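Local coordinates for putative pneumococcal surface protein (Streptococcus pneumoniae, PDB 4CNL) that probably anchors to the pneumococcal cell wall by binding the choline groups of teichoic acid through a chain of choline-binding repeats, at residues 82-94 with 107-119. Residues are numbered along the deposited sequence; the frame is centred on the assembly and turned at random.
With CHT (choline ion), chain B; CHT (choline ion), chain G.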
ATOM      1  N   GLU A  82       5.040   2.058   5.118  1.00 11.55           N
ATOM      2  CA  GLU A  82       4.875   0.673   5.507  1.00 11.66           C
ATOM      3  C   GLU A  82       4.158  -0.117   4.437  1.00 14.16           C
ATOM      4  O   GLU A  82       3.448   0.439   3.589  1.00 12.62           O
ATOM      5  CB  GLU A  82       4.107   0.571   6.830  1.00 17.16           C
ATOM      6  CG  GLU A  82       2.656   1.016   6.736  1.00 13.11           C
ATOM      7  CD  GLU A  82       1.976   1.114   8.104  1.00 17.37           C
ATOM      8  OE1 GLU A  82       1.770   0.063   8.752  1.00 17.54           O
ATOM      9  OE2 GLU A  82       1.650   2.242   8.520  1.00 18.07           O
ATOM     10  N   TRP A  83       4.364  -1.425   4.497  1.00 12.97           N
ATOM     11  CA  TRP A  83       3.657  -2.375   3.657  1.00 14.84           C
ATOM     12  C   TRP A  83       2.348  -2.789   4.289  1.00 13.15           C
ATOM     13  O   TRP A  83       2.290  -3.032   5.493  1.00 16.42           O
ATOM     14  CB  TRP A  83       4.518  -3.612   3.434  1.00 13.02           C
ATOM     15  CG  TRP A  83       5.689  -3.354   2.568  1.00 15.05           C
ATOM     16  CD1 TRP A  83       6.943  -2.990   2.965  1.00 17.62           C
ATOM     17  CD2 TRP A  83       5.721  -3.430   1.137  1.00 14.23           C
ATOM     18  NE1 TRP A  83       7.761  -2.845   1.862  1.00 15.76           N
ATOM     19  CE2 TRP A  83       7.030  -3.098   0.729  1.00 14.73           C
ATOM     20  CE3 TRP A  83       4.767  -3.748   0.163  1.00 14.08           C
ATOM     21  CZ2 TRP A  83       7.414  -3.078  -0.622  1.00 12.09           C
ATOM     22  CZ3 TRP A  83       5.142  -3.728  -1.173  1.00 13.12           C
ATOM     23  CH2 TRP A  83       6.459  -3.392  -1.553  1.00 11.53           C
ATOM     24  N   VAL A  84       1.299  -2.871   3.483  1.00 11.81           N
ATOM     25  CA  VAL A  84       0.038  -3.425   3.940  1.00 11.66           C
ATOM     26  C   VAL A  84      -0.460  -4.474   2.955  1.00 14.88           C
ATOM     27  O   VAL A  84      -0.217  -4.385   1.749  1.00 14.16           O
ATOM     28  CB  VAL A  84      -1.051  -2.347   4.098  1.00 15.57           C
ATOM     29  CG1 VAL A  84      -0.593  -1.254   5.061  1.00 17.27           C
ATOM     30  CG2 VAL A  84      -1.428  -1.765   2.731  1.00 15.05           C
ATOM     31  N   TYR A  85      -1.177  -5.464   3.472  1.00 11.84           N
ATOM     32  CA  TYR A  85      -1.835  -6.436   2.618  1.00 13.42           C
ATOM     33  C   TYR A  85      -3.340  -6.194   2.634  1.00 18.81           C
ATOM     34  O   TYR A  85      -3.971  -6.211   3.694  1.00 17.38           O
ATOM     35  CB  TYR A  85      -1.525  -7.858   3.075  1.00 11.82           C
ATOM     36  CG  TYR A  85      -2.083  -8.923   2.152  1.00 13.95           C
ATOM     37  CD1 TYR A  85      -1.451  -9.214   0.947  1.00 19.16           C
ATOM     38  CD2 TYR A  85      -3.239  -9.630   2.481  1.00 14.39           C
ATOM     39  CE1 TYR A  85      -1.945 -10.186   0.095  1.00 22.04           C
ATOM     40  CE2 TYR A  85      -3.739 -10.619   1.628  1.00 17.15           C
ATOM     41  CZ  TYR A  85      -3.083 -10.884   0.438  1.00 22.22           C
ATOM     42  OH  TYR A  85      -3.554 -11.855  -0.423  1.00 27.15           O
ATOM     43  N   ASP A  86      -3.904  -5.943   1.459  1.00 14.21           N
ATOM     44  CA  ASP A  86      -5.339  -5.758   1.327  1.00 14.06           C
ATOM     45  C   ASP A  86      -5.931  -7.113   0.955  1.00 16.33           C
ATOM     46  O   ASP A  86      -5.766  -7.578  -0.172  1.00 17.40           O
ATOM     47  CB  ASP A  86      -5.643  -4.684   0.278  1.00 18.45           C
ATOM     48  CG  ASP A  86      -7.126  -4.357   0.170  1.00 24.21           C
ATOM     49  OD1 ASP A  86      -7.962  -5.282   0.207  1.00 23.28           O
ATOM     50  OD2 ASP A  86      -7.456  -3.166   0.015  1.00 28.02           O
ATOM     51  N   SER A  87      -6.613  -7.742   1.910  0.57 16.96           N
ATOM     52  CA  SER A  87      -7.136  -9.093   1.722  0.57 17.51           C
ATOM     53  C   SER A  87      -8.262  -9.134   0.698  0.57 17.41           C
ATOM     54  O   SER A  87      -8.502 -10.164   0.076  0.57 17.84           O
ATOM     55  CB  SER A  87      -7.628  -9.669   3.052  0.57 18.57           C
ATOM     56  OG  SER A  87      -6.559  -9.814   3.973  0.57 21.56           O
ATOM     57  N   SER A  88      -8.956  -8.015   0.528  1.00 15.12           N
ATOM     58  CA  SER A  88     -10.068  -7.948  -0.413  1.00 19.78           C
ATOM     59  C   SER A  88      -9.598  -7.920  -1.867  1.00 20.85           C
ATOM     60  O   SER A  88     -10.284  -8.424  -2.759  1.00 23.04           O
ATOM     61  CB  SER A  88     -10.933  -6.733  -0.113  1.00 23.65           C
ATOM     62  OG  SER A  88     -11.458  -6.848   1.201  1.00 31.32           O
ATOM     63  N   TYR A  89      -8.420  -7.349  -2.092  1.00 17.55           N
ATOM     64  CA  TYR A  89      -7.817  -7.334  -3.416  1.00 19.67           C
ATOM     65  C   TYR A  89      -6.697  -8.358  -3.556  1.00 17.22           C
ATOM     66  O   TYR A  89      -6.157  -8.525  -4.649  1.00 16.23           O
ATOM     67  CB  TYR A  89      -7.284  -5.944  -3.741  1.00 20.82           C
ATOM     68  CG  TYR A  89      -8.366  -4.980  -4.129  1.00 23.58           C
ATOM     69  CD1 TYR A  89      -9.154  -4.368  -3.165  1.00 28.52           C
ATOM     70  CD2 TYR A  89      -8.617  -4.696  -5.461  1.00 20.69           C
ATOM     71  CE1 TYR A  89     -10.147  -3.493  -3.518  1.00 30.30           C
ATOM     72  CE2 TYR A  89      -9.608  -3.822  -5.825  1.00 21.15           C
ATOM     73  CZ  TYR A  89     -10.368  -3.222  -4.851  1.00 24.37           C
ATOM     74  OH  TYR A  89     -11.361  -2.344  -5.216  1.00 36.68           O
ATOM     75  N   GLN A  90      -6.376  -9.045  -2.457  1.00 14.18           N
ATOM     76  CA  GLN A  90      -5.311 -10.047  -2.426  1.00 12.25           C
ATOM     77  C   GLN A  90      -4.017  -9.456  -2.984  1.00 12.71           C
ATOM     78  O   GLN A  90      -3.378 -10.003  -3.891  1.00 13.59           O
ATOM     79  CB  GLN A  90      -5.731 -11.310  -3.197  1.00 13.13           C
ATOM     80  CG  GLN A  90      -6.909 -12.039  -2.544  1.00 12.67           C
ATOM     81  CD  GLN A  90      -7.393 -13.235  -3.346  1.00 22.73           C
ATOM     82  OE1 GLN A  90      -6.631 -13.856  -4.089  1.00 27.74           O
ATOM     83  NE2 GLN A  90      -8.674 -13.559  -3.201  1.00 27.62           N
ATOM     84  N   ALA A  91      -3.640  -8.317  -2.424  1.00 12.99           N
ATOM     85  CA  ALA A  91      -2.542  -7.537  -2.970  1.00 13.04           C
ATOM     86  C   ALA A  91      -1.775  -6.807  -1.884  1.00 16.35           C
ATOM     87  O   ALA A  91      -2.373  -6.264  -0.956  1.00 13.60           O
ATOM     88  CB  ALA A  91      -3.070  -6.544  -3.986  1.00 20.01           C
ATOM     89  N   TRP A  92      -0.450  -6.793  -2.013  1.00 14.77           N
ATOM     90  CA  TRP A  92       0.404  -5.953  -1.172  1.00 12.14           C
ATOM     91  C   TRP A  92       0.532  -4.560  -1.764  1.00 12.19           C
ATOM     92  O   TRP A  92       0.597  -4.401  -2.990  1.00 11.94           O
ATOM     93  CB  TRP A  92       1.799  -6.558  -1.023  1.00 10.82           C
ATOM     94  CG  TRP A  92       1.884  -7.709  -0.120  1.00 13.60           C
ATOM     95  CD1 TRP A  92       1.850  -9.034  -0.463  1.00 16.64           C
ATOM     96  CD2 TRP A  92       2.032  -7.662   1.299  1.00 16.63           C
ATOM     97  NE1 TRP A  92       1.962  -9.814   0.662  1.00 15.08           N
ATOM     98  CE2 TRP A  92       2.074  -8.996   1.758  1.00 12.45           C
ATOM     99  CE3 TRP A  92       2.124  -6.617   2.229  1.00 16.90           C
ATOM    100  CZ2 TRP A  92       2.208  -9.314   3.109  1.00 15.22           C
ATOM    101  CZ3 TRP A  92       2.259  -6.934   3.571  1.00 20.02           C
ATOM    102  CH2 TRP A  92       2.305  -8.275   3.997  1.00 16.72           C
ATOM    103  N   TYR A  93       0.572  -3.552  -0.891  1.00  9.73           N
ATOM    104  CA  TYR A  93       0.824  -2.175  -1.303  1.00 10.68           C
ATOM    105  C   TYR A  93       1.860  -1.566  -0.377  1.00  8.20           C
ATOM    106  O   TYR A  93       1.991  -1.980   0.771  1.00 10.67           O
ATOM    107  CB  TYR A  93      -0.457  -1.331  -1.257  1.00  7.95           C
ATOM    108  CG  TYR A  93      -1.575  -1.844  -2.142  1.00  9.12           C
ATOM    109  CD1 TYR A  93      -2.475  -2.792  -1.678  1.00 16.37           C
ATOM    110  CD2 TYR A  93      -1.731  -1.376  -3.440  1.00 13.79           C
ATOM    111  CE1 TYR A  93      -3.505  -3.265  -2.485  1.00 14.97           C
ATOM    112  CE2 TYR A  93      -2.767  -1.840  -4.252  1.00  9.95           C
ATOM    113  CZ  TYR A  93      -3.648  -2.779  -3.766  1.00 18.08           C
ATOM    114  OH  TYR A  93      -4.680  -3.245  -4.559  1.00 20.89           O
ATOM    115  N   TYR A  94       2.603  -0.592  -0.889  1.00 10.07           N
ATOM    116  CA  TYR A  94       3.521   0.168  -0.051  1.00  9.19           C
ATOM    117  C   TYR A  94       3.046   1.604   0.039  1.00  9.20           C
ATOM    118  O   TYR A  94       2.932   2.299  -0.974  1.00 11.88           O
ATOM    119  CB  TYR A  94       4.966   0.122  -0.584  1.00 11.32           C
ATOM    120  CG  TYR A  94       5.884   0.816   0.395  1.00  8.71           C
ATOM    121  CD1 TYR A  94       6.250   0.188   1.574  1.00 10.04           C
ATOM    122  CD2 TYR A  94       6.334   2.111   0.164  1.00 11.04           C
ATOM    123  CE1 TYR A  94       7.063   0.834   2.509  1.00 12.40           C
ATOM    124  CE2 TYR A  94       7.148   2.762   1.090  1.00 13.62           C
ATOM    125  CZ  TYR A  94       7.504   2.110   2.254  1.00 16.74           C
ATOM    126  OH  TYR A  94       8.309   2.730   3.182  1.00 19.13           O
ATOM    127  N   GLN A 107      10.558  -0.288  -4.401  1.00 12.54           N
ATOM    128  CA  GLN A 107      10.647   0.010  -2.979  1.00 12.69           C
ATOM    129  C   GLN A 107      11.497  -1.100  -2.401  1.00 12.79           C
ATOM    130  O   GLN A 107      11.051  -2.236  -2.301  1.00 14.58           O
ATOM    131  CB  GLN A 107       9.269   0.056  -2.323  1.00 11.81           C
ATOM    132  CG  GLN A 107       9.327   0.296  -0.832  1.00 12.84           C
ATOM    133  CD  GLN A 107       9.929   1.653  -0.498  1.00 13.46           C
ATOM    134  OE1 GLN A 107       9.715   2.641  -1.211  1.00 16.83           O
ATOM    135  NE2 GLN A 107      10.680   1.708   0.588  1.00 16.24           N
ATOM    136  N   GLY A 108      12.741  -0.788  -2.062  1.00 14.18           N
ATOM    137  CA  GLY A 108      13.657  -1.832  -1.651  1.00 15.05           C
ATOM    138  C   GLY A 108      13.804  -2.843  -2.782  1.00 12.85           C
ATOM    139  O   GLY A 108      14.022  -2.465  -3.935  1.00 15.57           O
ATOM    140  N   ASN A 109      13.643  -4.116  -2.453  1.00 13.12           N
ATOM    141  CA  ASN A 109      13.780  -5.204  -3.436  1.00 14.46           C
ATOM    142  C   ASN A 109      12.485  -5.554  -4.174  1.00 17.71           C
ATOM    143  O   ASN A 109      12.420  -6.565  -4.889  1.00 13.40           O
ATOM    144  CB  ASN A 109      14.302  -6.466  -2.751  1.00 17.36           C
ATOM    145  CG  ASN A 109      15.672  -6.279  -2.141  1.00 22.83           C
ATOM    146  OD1 ASN A 109      16.517  -5.571  -2.687  1.00 20.09           O
ATOM    147  ND2 ASN A 109      15.899  -6.917  -1.001  1.00 27.36           N
ATOM    148  N   TYR A 110      11.470  -4.709  -4.013  1.00 14.79           N
ATOM    149  CA  TYR A 110      10.117  -4.994  -4.482  1.00 10.99           C
ATOM    150  C   TYR A 110       9.663  -3.959  -5.497  1.00  9.28           C
ATOM    151  O   TYR A 110      10.132  -2.822  -5.495  1.00 11.93           O
ATOM    152  CB  TYR A 110       9.136  -5.025  -3.300  1.00  8.09           C
ATOM    153  CG  TYR A 110       9.595  -5.970  -2.230  1.00 13.02           C
ATOM    154  CD1 TYR A 110       9.257  -7.309  -2.280  1.00 13.25           C
ATOM    155  CD2 TYR A 110      10.393  -5.523  -1.178  1.00 15.36           C
ATOM    156  CE1 TYR A 110       9.693  -8.191  -1.313  1.00 12.18           C
ATOM    157  CE2 TYR A 110      10.833  -6.396  -0.206  1.00 15.17           C
ATOM    158  CZ  TYR A 110      10.482  -7.723  -0.277  1.00 16.46           C
ATOM    159  OH  TYR A 110      10.918  -8.608   0.683  1.00 22.05           O
ATOM    160  N   TYR A 111       8.750  -4.360  -6.377  1.00  8.40           N
ATOM    161  CA  TYR A 111       8.270  -3.451  -7.405  1.00 10.79           C
ATOM    162  C   TYR A 111       6.761  -3.249  -7.284  1.00 11.37           C
ATOM    163  O   TYR A 111       6.014  -4.223  -7.205  1.00 12.07           O
ATOM    164  CB  TYR A 111       8.621  -3.983  -8.799  1.00 11.05           C
ATOM    165  CG  TYR A 111       8.244  -3.024  -9.885  1.00  9.38           C
ATOM    166  CD1 TYR A 111       9.074  -1.951 -10.210  1.00 12.84           C
ATOM    167  CD2 TYR A 111       7.044  -3.174 -10.585  1.00 10.77           C
ATOM    168  CE1 TYR A 111       8.720  -1.054 -11.206  1.00 12.76           C
ATOM    169  CE2 TYR A 111       6.681  -2.280 -11.580  1.00 12.86           C
ATOM    170  CZ  TYR A 111       7.527  -1.233 -11.892  1.00 14.17           C
ATOM    171  OH  TYR A 111       7.166  -0.339 -12.875  1.00 19.69           O
ATOM    172  N   LEU A 112       6.322  -1.995  -7.272  1.00 10.68           N
ATOM    173  CA  LEU A 112       4.900  -1.665  -7.238  1.00 11.09           C
ATOM    174  C   LEU A 112       4.424  -1.325  -8.646  1.00 14.15           C
ATOM    175  O   LEU A 112       4.982  -0.452  -9.296  1.00  9.97           O
ATOM    176  CB  LEU A 112       4.624  -0.490  -6.292  1.00 10.63           C
ATOM    177  CG  LEU A 112       4.884  -0.705  -4.794  1.00 11.87           C
ATOM    178  CD1 LEU A 112       4.338  -2.050  -4.324  1.00 11.26           C
ATOM    179  CD2 LEU A 112       6.369  -0.539  -4.423  1.00 10.10           C
ATOM    180  N   LYS A 113       3.395  -2.028  -9.115  1.00 12.21           N
ATOM    181  CA  LYS A 113       2.863  -1.797 -10.451  1.00 11.90           C
ATOM    182  C   LYS A 113       2.038  -0.505 -10.549  1.00 13.23           C
ATOM    183  O   LYS A 113       1.958   0.277  -9.593  1.00 15.20           O
ATOM    184  CB  LYS A 113       2.045  -3.015 -10.888  1.00 11.63           C
ATOM    185  CG  LYS A 113       2.917  -4.259 -11.075  1.00 14.36           C
ATOM    186  CD  LYS A 113       2.100  -5.489 -11.462  1.00 16.92           C
ATOM    187  CE  LYS A 113       1.412  -6.104 -10.252  1.00 14.30           C
ATOM    188  NZ  LYS A 113       0.773  -7.399 -10.615  1.00 23.07           N
ATOM    189  N   SER A 114       1.447  -0.263 -11.713  1.00 15.30           N
ATOM    190  CA  SER A 114       0.838   1.035 -12.004  1.00 14.82           C
ATOM    191  C   SER A 114      -0.336   1.388 -11.086  1.00 19.68           C
ATOM    192  O   SER A 114      -0.623   2.566 -10.847  1.00 19.61           O
ATOM    193  CB  SER A 114       0.379   1.073 -13.464  1.00 20.14           C
ATOM    194  OG  SER A 114      -0.721   0.203 -13.672  1.00 28.58           O
ATOM    195  N   ASP A 115      -1.021   0.375 -10.577  1.00 19.12           N
ATOM    196  CA  ASP A 115      -2.125   0.628  -9.658  1.00 19.84           C
ATOM    197  C   ASP A 115      -1.711   0.379  -8.215  1.00 20.05           C
ATOM    198  O   ASP A 115      -2.561   0.261  -7.325  1.00 17.66           O
ATOM    199  CB  ASP A 115      -3.333  -0.225 -10.025  1.00 23.96           C
ATOM    200  CG  ASP A 115      -3.028  -1.710 -10.010  1.00 20.70           C
ATOM    201  OD1 ASP A 115      -1.863  -2.103  -9.756  1.00 17.89           O
ATOM    202  OD2 ASP A 115      -3.963  -2.489 -10.271  1.00 23.90           O
ATOM    203  N   GLY A 116      -0.402   0.287  -7.994  1.00 15.61           N
ATOM    204  CA  GLY A 116       0.144   0.154  -6.658  1.00 12.50           C
ATOM    205  C   GLY A 116       0.370  -1.267  -6.183  1.00  9.66           C
ATOM    206  O   GLY A 116       1.026  -1.479  -5.169  1.00 12.63           O
ATOM    207  N   LYS A 117      -0.167  -2.244  -6.911  0.53 11.49           N
ATOM    208  CA  LYS A 117      -0.041  -3.638  -6.498  0.53 11.03           C
ATOM    209  C   LYS A 117       1.396  -4.129  -6.622  0.53 13.06           C
ATOM    210  O   LYS A 117       2.046  -3.922  -7.643  0.53 12.35           O
ATOM    211  CB  LYS A 117      -0.975  -4.531  -7.321  0.53 12.57           C
ATOM    212  CG  LYS A 117      -2.437  -4.227  -7.085  0.53 14.87           C
ATOM    213  CD  LYS A 117      -3.344  -5.131  -7.906  0.53 17.95           C
ATOM    214  CE  LYS A 117      -4.789  -4.884  -7.537  0.53 20.20           C
ATOM    215  NZ  LYS A 117      -5.725  -5.530  -8.457  0.53 13.80           N
ATOM    216  N   MET A 118       1.887  -4.771  -5.570  1.00  9.36           N
ATOM    217  CA  MET A 118       3.215  -5.361  -5.604  1.00 11.92           C
ATOM    218  C   MET A 118       3.275  -6.526  -6.568  1.00 12.23           C
ATOM    219  O   MET A 118       2.430  -7.425  -6.528  1.00 10.67           O
ATOM    220  CB  MET A 118       3.629  -5.848  -4.228  1.00 11.50           C
ATOM    221  CG  MET A 118       5.072  -6.303  -4.175  1.00 14.72           C
ATOM    222  SD  MET A 118       5.428  -7.199  -2.660  1.00 17.79           S
ATOM    223  CE  MET A 118       4.703  -8.803  -3.014  1.00 14.96           C
ATOM    224  N   ALA A 119       4.302  -6.530  -7.414  1.00  7.54           N
ATOM    225  CA  ALA A 119       4.509  -7.644  -8.320  1.00 10.30           C
ATOM    226  C   ALA A 119       5.021  -8.861  -7.552  1.00  9.93           C
ATOM    227  O   ALA A 119       5.798  -8.729  -6.603  1.00 13.95           O
ATOM    228  CB  ALA A 119       5.480  -7.248  -9.414  1.00 10.59           C
TER
HETATM  229  C4  CHT B1274       5.527  -9.615   1.178  1.00 34.17           C
HETATM  230  C5  CHT B1274       6.078  -8.365   0.510  1.00 29.27           C
HETATM  231  C6  CHT B1274       7.764  -8.207   2.169  1.00 23.65           C
HETATM  232  C7  CHT B1274       7.252  -6.365   0.800  1.00 21.69           C
HETATM  233  C8  CHT B1274       5.734  -7.068   2.463  1.00 29.46           C
HETATM  234  O6  CHT B1274       6.414 -10.694   0.928  1.00 43.03           O
HETATM  235  N1  CHT B1274       6.707  -7.505   1.488  1.00 26.56           N
HETATM  236  C4  CHT G1279      -6.587   4.286  -5.349  1.00 43.54           C
HETATM  237  C5  CHT G1279      -5.870   3.158  -4.612  1.00 30.43           C
HETATM  238  C6  CHT G1279      -4.744   1.101  -4.952  1.00 33.04           C
HETATM  239  C7  CHT G1279      -6.920   1.423  -5.778  1.00 41.23           C
HETATM  240  C8  CHT G1279      -5.096   2.562  -6.753  1.00 36.85           C
HETATM  241  O6  CHT G1279      -7.645   4.795  -4.547  1.00 45.36           O
HETATM  242  N1  CHT G1279      -5.655   2.058  -5.526  1.00 40.05           N
HETATM  243  O   HOH W   1      -5.698  -7.803  -7.302  1.00 24.12           O
HETATM  244  O   HOH W   2       0.789  -8.216  -4.231  1.00 13.58           O
HETATM  245  O   HOH W   3       1.636   0.430  -3.423  1.00 10.12           O
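Trp83 and Trp92, from the beta hairpin of strands 82-86 and 91-95, join Tyr110 and Met118 of the following hairpin and its trailing loop in a choline site between successive repeats, the hallmark of the choline-binding fold. One choline methyl, C7, lies centrally over a face of both Trp83 and Tyr110, consistent with cation-pi binding; Trp83 CE2 is 3.3 Å from it. The indole planes are held from behind, Trp83 by Tyr94 and Trp92 by Tyr85. Met118 leaves its backbone with CG opposite N (chi1 -172°) and bends at the thioether, which brings SD within 3.8 Å of Trp83 CZ3 and 3.4 Å of choline C5, while CE reaches Trp92 CD1. Leu112 CD1 fills in beside Trp83 CZ3 (3.7 Å). The backbones are pinned by one direct bond, Met118 N to Trp92 O (2.9 Å), and water 2 bridges Trp92 N and Met118 O beside it. Packing is looser at the exposed 87-90 turn, where Tyr89 meets only the end of Lys117, whose extended chain runs alongside buried Tyr93. At the other end, the Gln107 amide lies stacked over the Tyr94 ring, the two planes 10° apart, and Gln107 CG sits 3.6 Å from the Tyr94 ring centroid.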